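Local atomic coordinates of DNA polymerase (Bacillus phage phi29, PDB entry 1XHX), a protein that replicates viral DNA from a protein primer, extending it processively with strand displacement and proofreading the new strand with a 3'-5' exonuclease activity. Residues A[291-296]-A[316-321]; A[503-508]-A[522-527]. The protein carries 2 engineered substitutions. One frame throughout, in Å; residues are numbered along the deposited sequence.

Interaction 1: residues A[291-296]-A[316-321]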
loop_
_atom_site.group_PDB
_atom_site.type_symbol
_atom_site.label_atom_id
_atom_site.label_comp_id
_atom_site.label_asym_id
_atom_site.label_seq_id
_atom_site.Cartn_x
_atom_site.Cartn_y
_atom_site.Cartn_z
ATOM N N GLU A 291 13.472 -28.145 -14.469
ATOM C CA GLU A 291 12.633 -28.842 -13.520
ATOM C C GLU A 291 13.372 -28.690 -12.192
ATOM O O GLU A 291 14.597 -28.538 -12.175
ATOM C CB GLU A 291 12.421 -30.316 -13.907
ATOM C CG GLU A 291 11.588 -30.495 -15.167
ATOM C CD GLU A 291 11.510 -31.937 -15.660
ATOM O OE1 GLU A 291 12.396 -32.365 -16.432
ATOM O OE2 GLU A 291 10.558 -32.646 -15.269
ATOM N N PHE A 292 12.647 -28.751 -11.082
ATOM C CA PHE A 292 13.297 -28.603 -9.789
ATOM C C PHE A 292 12.655 -29.454 -8.699
ATOM O O PHE A 292 11.489 -29.842 -8.801
ATOM C CB PHE A 292 13.320 -27.118 -9.390
ATOM C CG PHE A 292 11.976 -26.454 -9.462
ATOM C CD1 PHE A 292 11.061 -26.594 -8.428
ATOM C CD2 PHE A 292 11.620 -25.702 -10.571
ATOM C CE1 PHE A 292 9.806 -26.005 -8.499
ATOM C CE2 PHE A 292 10.368 -25.108 -10.654
ATOM C CZ PHE A 292 9.458 -25.256 -9.612
ATOM N N GLU A 293 13.436 -29.743 -7.662
ATOM C CA GLU A 293 12.982 -30.557 -6.543
ATOM C C GLU A 293 13.521 -29.947 -5.248
ATOM O O GLU A 293 14.724 -29.779 -5.101
ATOM C CB GLU A 293 13.514 -31.980 -6.713
ATOM C CG GLU A 293 12.719 -33.066 -6.007
ATOM C CD GLU A 293 11.286 -33.164 -6.504
ATOM O OE1 GLU A 293 11.055 -32.991 -7.721
ATOM O OE2 GLU A 293 10.388 -33.430 -5.677
ATOM N N LEU A 294 12.632 -29.619 -4.313
ATOM C CA LEU A 294 13.039 -29.013 -3.047
ATOM C C LEU A 294 13.984 -29.898 -2.253
ATOM O O LEU A 294 13.688 -31.066 -2.007
ATOM C CB LEU A 294 11.809 -28.691 -2.196
ATOM C CG LEU A 294 12.060 -28.025 -0.837
ATOM C CD1 LEU A 294 12.800 -26.714 -1.033
ATOM C CD2 LEU A 294 10.730 -27.769 -0.137
ATOM N N LYS A 295 15.124 -29.340 -1.853
ATOM C CA LYS A 295 16.111 -30.090 -1.078
ATOM C C LYS A 295 15.588 -30.329 0.328
ATOM O O LYS A 295 14.898 -29.489 0.892
ATOM C CB LYS A 295 17.438 -29.326 -1.005
ATOM C CG LYS A 295 18.203 -29.256 -2.322
ATOM C CD LYS A 295 19.447 -28.389 -2.181
ATOM C CE LYS A 295 20.334 -28.480 -3.412
ATOM N NZ LYS A 295 21.453 -27.506 -3.374
ATOM N N GLU A 296 15.928 -31.481 0.891
ATOM C CA GLU A 296 15.480 -31.848 2.228
ATOM C C GLU A 296 15.875 -30.811 3.274
ATOM O O GLU A 296 17.026 -30.385 3.339
ATOM C CB GLU A 296 16.058 -33.212 2.619
ATOM C CG GLU A 296 15.374 -33.843 3.826
ATOM C CD GLU A 296 13.980 -34.364 3.507
ATOM O OE1 GLU A 296 13.331 -33.821 2.583
ATOM O OE2 GLU A 296 13.529 -35.309 4.190
ATOM N N LEU A 316 6.229 -23.703 -4.576
ATOM C CA LEU A 316 6.406 -25.060 -5.081
ATOM C C LEU A 316 7.538 -25.911 -4.502
ATOM O O LEU A 316 8.665 -25.447 -4.319
ATOM C CB LEU A 316 6.561 -24.999 -6.600
ATOM C CG LEU A 316 5.457 -24.216 -7.319
ATOM C CD1 LEU A 316 5.749 -24.162 -8.805
ATOM C CD2 LEU A 316 4.111 -24.877 -7.067
ATOM N N LYS A 317 7.227 -27.177 -4.237
ATOM C CA LYS A 317 8.215 -28.112 -3.712
ATOM C C LYS A 317 8.909 -28.793 -4.889
ATOM O O LYS A 317 10.025 -29.299 -4.769
ATOM C CB LYS A 317 7.541 -29.158 -2.819
ATOM C CG LYS A 317 6.872 -28.573 -1.579
ATOM C CD LYS A 317 6.280 -29.660 -0.684
ATOM C CE LYS A 317 5.618 -29.070 0.557
ATOM N NZ LYS A 317 5.072 -30.123 1.459
ATOM N N SER A 318 8.238 -28.797 -6.034
ATOM C CA SER A 318 8.794 -29.393 -7.241
ATOM C C SER A 318 7.951 -28.973 -8.429
ATOM O O SER A 318 6.779 -28.625 -8.271
ATOM C CB SER A 318 8.811 -30.923 -7.140
ATOM O OG SER A 318 7.760 -31.500 -7.894
ATOM N N SER A 319 8.560 -28.998 -9.611
ATOM C CA SER A 319 7.876 -28.632 -10.844
ATOM C C SER A 319 6.855 -29.713 -11.209
ATOM O O SER A 319 6.121 -29.598 -12.195
ATOM C CB SER A 319 8.900 -28.435 -11.969
ATOM O OG SER A 319 9.922 -29.421 -11.919
ATOM N N GLY A 320 6.829 -30.765 -10.399
ATOM C CA GLY A 320 5.890 -31.856 -10.586
ATOM C C GLY A 320 5.693 -32.425 -11.977
ATOM O O GLY A 320 4.564 -32.479 -12.468
ATOM N N GLY A 321 6.784 -32.852 -12.607
ATOM C CA GLY A 321 6.691 -33.435 -13.931
ATOM C C GLY A 321 6.784 -32.486 -15.111
ATOM O O GLY A 321 7.265 -32.873 -16.175
HETATM O O HOH W 1 9.350 -31.845 -12.460
#

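Interaction 2: residues A[503-508]-A[522-527]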
loop_
_atom_site.group_PDB
_atom_site.type_symbol
_atom_site.label_atom_id
_atom_site.label_comp_id
_atom_site.label_asym_id
_atom_site.label_seq_id
_atom_site.Cartn_x
_atom_site.Cartn_y
_atom_site.Cartn_z
ATOM N N ASP A 503 -1.618 -14.682 21.851
ATOM C CA ASP A 503 -1.818 -14.141 23.186
ATOM C C ASP A 503 -0.450 -13.585 23.546
ATOM O O ASP A 503 0.425 -14.314 24.002
ATOM C CB ASP A 503 -2.212 -15.227 24.199
ATOM C CG ASP A 503 -3.712 -15.484 24.237
ATOM O OD1 ASP A 503 -4.493 -14.544 23.968
ATOM O OD2 ASP A 503 -4.111 -16.623 24.559
ATOM N N ILE A 504 -0.267 -12.292 23.316
ATOM C CA ILE A 504 1.010 -11.631 23.560
ATOM C C ILE A 504 1.276 -11.245 25.014
ATOM O O ILE A 504 0.406 -10.701 25.693
ATOM C CB ILE A 504 1.110 -10.349 22.706
ATOM C CG1 ILE A 504 0.725 -10.659 21.258
ATOM C CG2 ILE A 504 2.509 -9.743 22.786
ATOM C CD1 ILE A 504 1.725 -11.525 20.521
ATOM N N TYR A 505 2.486 -11.527 25.489
ATOM C CA TYR A 505 2.868 -11.149 26.842
ATOM C C TYR A 505 3.005 -9.628 26.857
ATOM O O TYR A 505 3.746 -9.072 26.046
ATOM C CB TYR A 505 4.221 -11.748 27.228
ATOM C CG TYR A 505 4.223 -13.233 27.482
ATOM C CD1 TYR A 505 4.684 -14.127 26.512
ATOM C CD2 TYR A 505 3.787 -13.750 28.707
ATOM C CE1 TYR A 505 4.712 -15.496 26.754
ATOM C CE2 TYR A 505 3.809 -15.114 28.957
ATOM C CZ TYR A 505 4.271 -15.983 27.978
ATOM O OH TYR A 505 4.274 -17.337 28.218
ATOM N N MET A 506 2.305 -8.961 27.773
ATOM C CA MET A 506 2.374 -7.503 27.874
ATOM C C MET A 506 2.751 -7.070 29.294
ATOM O O MET A 506 2.361 -7.707 30.274
ATOM C CB MET A 506 1.020 -6.881 27.506
ATOM C CG MET A 506 0.472 -7.255 26.130
ATOM S SD MET A 506 1.491 -6.661 24.759
ATOM C CE MET A 506 1.105 -4.886 24.774
ATOM N N LYS A 507 3.511 -5.986 29.399
ATOM C CA LYS A 507 3.913 -5.457 30.694
ATOM C C LYS A 507 3.666 -3.949 30.751
ATOM O O LYS A 507 3.755 -3.256 29.736
ATOM C CB LYS A 507 5.390 -5.755 30.966
ATOM C CG LYS A 507 6.349 -5.090 30.005
ATOM C CD LYS A 507 7.786 -5.388 30.384
ATOM C CE LYS A 507 8.756 -4.752 29.402
ATOM N NZ LYS A 507 10.177 -5.097 29.697
ATOM N N GLU A 508 3.350 -3.449 31.942
ATOM C CA GLU A 508 3.084 -2.028 32.141
ATOM C C GLU A 508 4.352 -1.218 32.368
ATOM O O GLU A 508 5.193 -1.581 33.188
ATOM C CB GLU A 508 2.146 -1.827 33.332
ATOM C CG GLU A 508 0.707 -2.241 33.072
ATOM C CD GLU A 508 -0.188 -2.057 34.291
ATOM O OE1 GLU A 508 0.104 -1.163 35.116
ATOM O OE2 GLU A 508 -1.193 -2.794 34.417
ATOM N N THR A 522 2.590 -8.550 32.851
ATOM C CA THR A 522 1.494 -8.394 33.792
ATOM C C THR A 522 0.173 -8.740 33.129
ATOM O O THR A 522 -0.820 -8.999 33.810
ATOM C CB THR A 522 1.407 -6.947 34.309
ATOM O OG1 THR A 522 1.109 -6.064 33.217
ATOM C CG2 THR A 522 2.730 -6.534 34.944
ATOM N N ASP A 523 0.164 -8.741 31.799
ATOM C CA ASP A 523 -1.045 -9.044 31.047
ATOM C C ASP A 523 -0.798 -9.893 29.818
ATOM O O ASP A 523 0.341 -10.119 29.409
ATOM C CB ASP A 523 -1.735 -7.750 30.606
ATOM C CG ASP A 523 -2.670 -7.200 31.655
ATOM O OD1 ASP A 523 -3.677 -7.877 31.959
ATOM O OD2 ASP A 523 -2.399 -6.094 32.175
ATOM N N ILE A 524 -1.893 -10.362 29.238
ATOM C CA ILE A 524 -1.854 -11.164 28.030
ATOM C C ILE A 524 -2.802 -10.475 27.057
ATOM O O ILE A 524 -4.009 -10.396 27.302
ATOM C CB ILE A 524 -2.328 -12.612 28.290
ATOM C CG1 ILE A 524 -1.339 -13.325 29.215
ATOM C CG2 ILE A 524 -2.460 -13.368 26.972
ATOM C CD1 ILE A 524 0.043 -13.500 28.628
ATOM N N LYS A 525 -2.243 -9.952 25.968
ATOM C CA LYS A 525 -3.034 -9.257 24.963
ATOM C C LYS A 525 -3.385 -10.164 23.799
ATOM O O LYS A 525 -2.504 -10.648 23.093
ATOM C CB LYS A 525 -2.275 -8.041 24.440
ATOM C CG LYS A 525 -2.898 -7.395 23.210
ATOM C CD LYS A 525 -1.938 -6.378 22.622
ATOM C CE LYS A 525 -2.387 -5.897 21.256
ATOM N NZ LYS A 525 -1.362 -4.997 20.654
ATOM N N PHE A 526 -4.680 -10.382 23.604
ATOM C CA PHE A 526 -5.163 -11.214 22.515
ATOM C C PHE A 526 -5.035 -10.418 21.213
ATOM O O PHE A 526 -5.491 -9.276 21.134
ATOM C CB PHE A 526 -6.626 -11.585 22.762
ATOM C CG PHE A 526 -7.183 -12.549 21.760
ATOM C CD1 PHE A 526 -6.832 -13.890 21.801
ATOM C CD2 PHE A 526 -8.058 -12.116 20.775
ATOM C CE1 PHE A 526 -7.349 -14.791 20.873
ATOM C CE2 PHE A 526 -8.580 -13.007 19.847
ATOM C CZ PHE A 526 -8.225 -14.349 19.896
ATOM N N SER A 527 -4.409 -11.012 20.198
ATOM C CA SER A 527 -4.233 -10.325 18.920
ATOM C C SER A 527 -4.714 -11.155 17.734
ATOM O O SER A 527 -4.353 -12.326 17.598
ATOM C CB SER A 527 -2.767 -9.952 18.723
ATOM O OG SER A 527 -2.605 -9.208 17.534
#

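Interaction 1: residues A[291-296]-A[316-321]
Phe292 and Ser319 grip each other twice. The amide of Phe292 donates to the hydroxyl Ser319 OG (2.9 Å, N-H...O 158°), and Ser319 N returns a bond to Phe292 O at 3.2 Å. A serine suits this place because its short hydroxyl stands in for the backbone carbonyl that a regular strand partner would offer. Its OG lies between its own backbone N and carbonyl carbon (chi1 41°), which directs it at the strand while its CB stays over the Phe292 ring. That CB makes a CH-pi contact 4.0 Å from the ring centroid, and Ser319 N lies above the same ring, nearer the rim. At the ring's edge, Leu316 CB packs 3.9 Å from Phe292 CE1. Two residues along the strand from Phe292, Leu294 N donates to Lys317 O at 2.7 Å, almost in line with the carbonyl. Between these bonds Glu293 and Ser318 form a single beta bridge; the Glu293 chain bends at chi2 (61°), laying its carboxylate beside Ser318 CB.

In the next shell, a water accepts from Gly321 N (2.8 Å), donates to Glu291 OE2 and also bonds Ser319 OG. The other carboxylate oxygen, Glu291 OE1, is held by Asn344. Gly321 suits the turn because its backbone angles would press a CB against the carbonyl O of Gly320. The Phe292 ring also meets Tyr340 nearly at right angles and touches Leu342. The loop between strands 283-294 and 324-329 thus folds back, through one isolated bridge, on the strand it leaves, which also pairs with strand 340-356.

Interaction 2: residues A[503-508]-A[522-527]
Asp503 sets its CB 3.3 Å from Ile524 CG2, and its OD1 lies in the plane of the Phe526 ring, 3.3 Å from CD1 at the edge, where ring hydrogens carry slight positive charge. Its OD2 makes a salt bridge with Arg491. Ile504, beta-branched and so at ease in an extended chain, exchanges two backbone bonds with Lys525; Ile504 N to Lys525 O and Lys525 N to Ile504 O both measure 2.8 Å. Tyr505 runs alongside Ile524, its CD2 3.8 Å from Ile524 CD1, and reaches Glu244 with its hydroxyl. The two strands are antiparallel in a sheet where strand 499-509 also pairs with 491-496 and 512-515, and at Met506 their register is broken by a classic beta bulge: Met506 O accepts from both Thr522 N (2.7 Å) and Asp523 N (2.9 Å), while Met506 N donates to Asp523 O. Bends at chi2 (-64°) and chi3 (-74°) fold the flexible Met506 side chain over the aliphatic part of Lys525, with CG 3.3 Å from Lys525 CB. Lys507 pairs with Asp520 through its ammonium group. Glu508, poorly ordered, crosses Thr522, and its OE2 comes within 4.2 Å of Asp523 OD2, like charges that may repel weakly.

In the fold
Both contacts belong to the region responsible for initiation and polymerisation, yet they are separate: their centres lie 41 Å apart, and their nearest atoms are about 26 Å from each other. They follow in series along the chain, interaction 1 closing before interaction 2 opens. Interaction 1 lies away from the known catalytic and DNA-binding residues, in a part consistent with the TPR1 insertion of protein-primed polymerases. Interaction 2 lies closer to DNA-handling residues: the side chain of Ser527 is about 4 Å from that of Lys529, which stabilises the primer terminus, and about 6 Å from that of Tyr500, probably involved in binding template-primer structures.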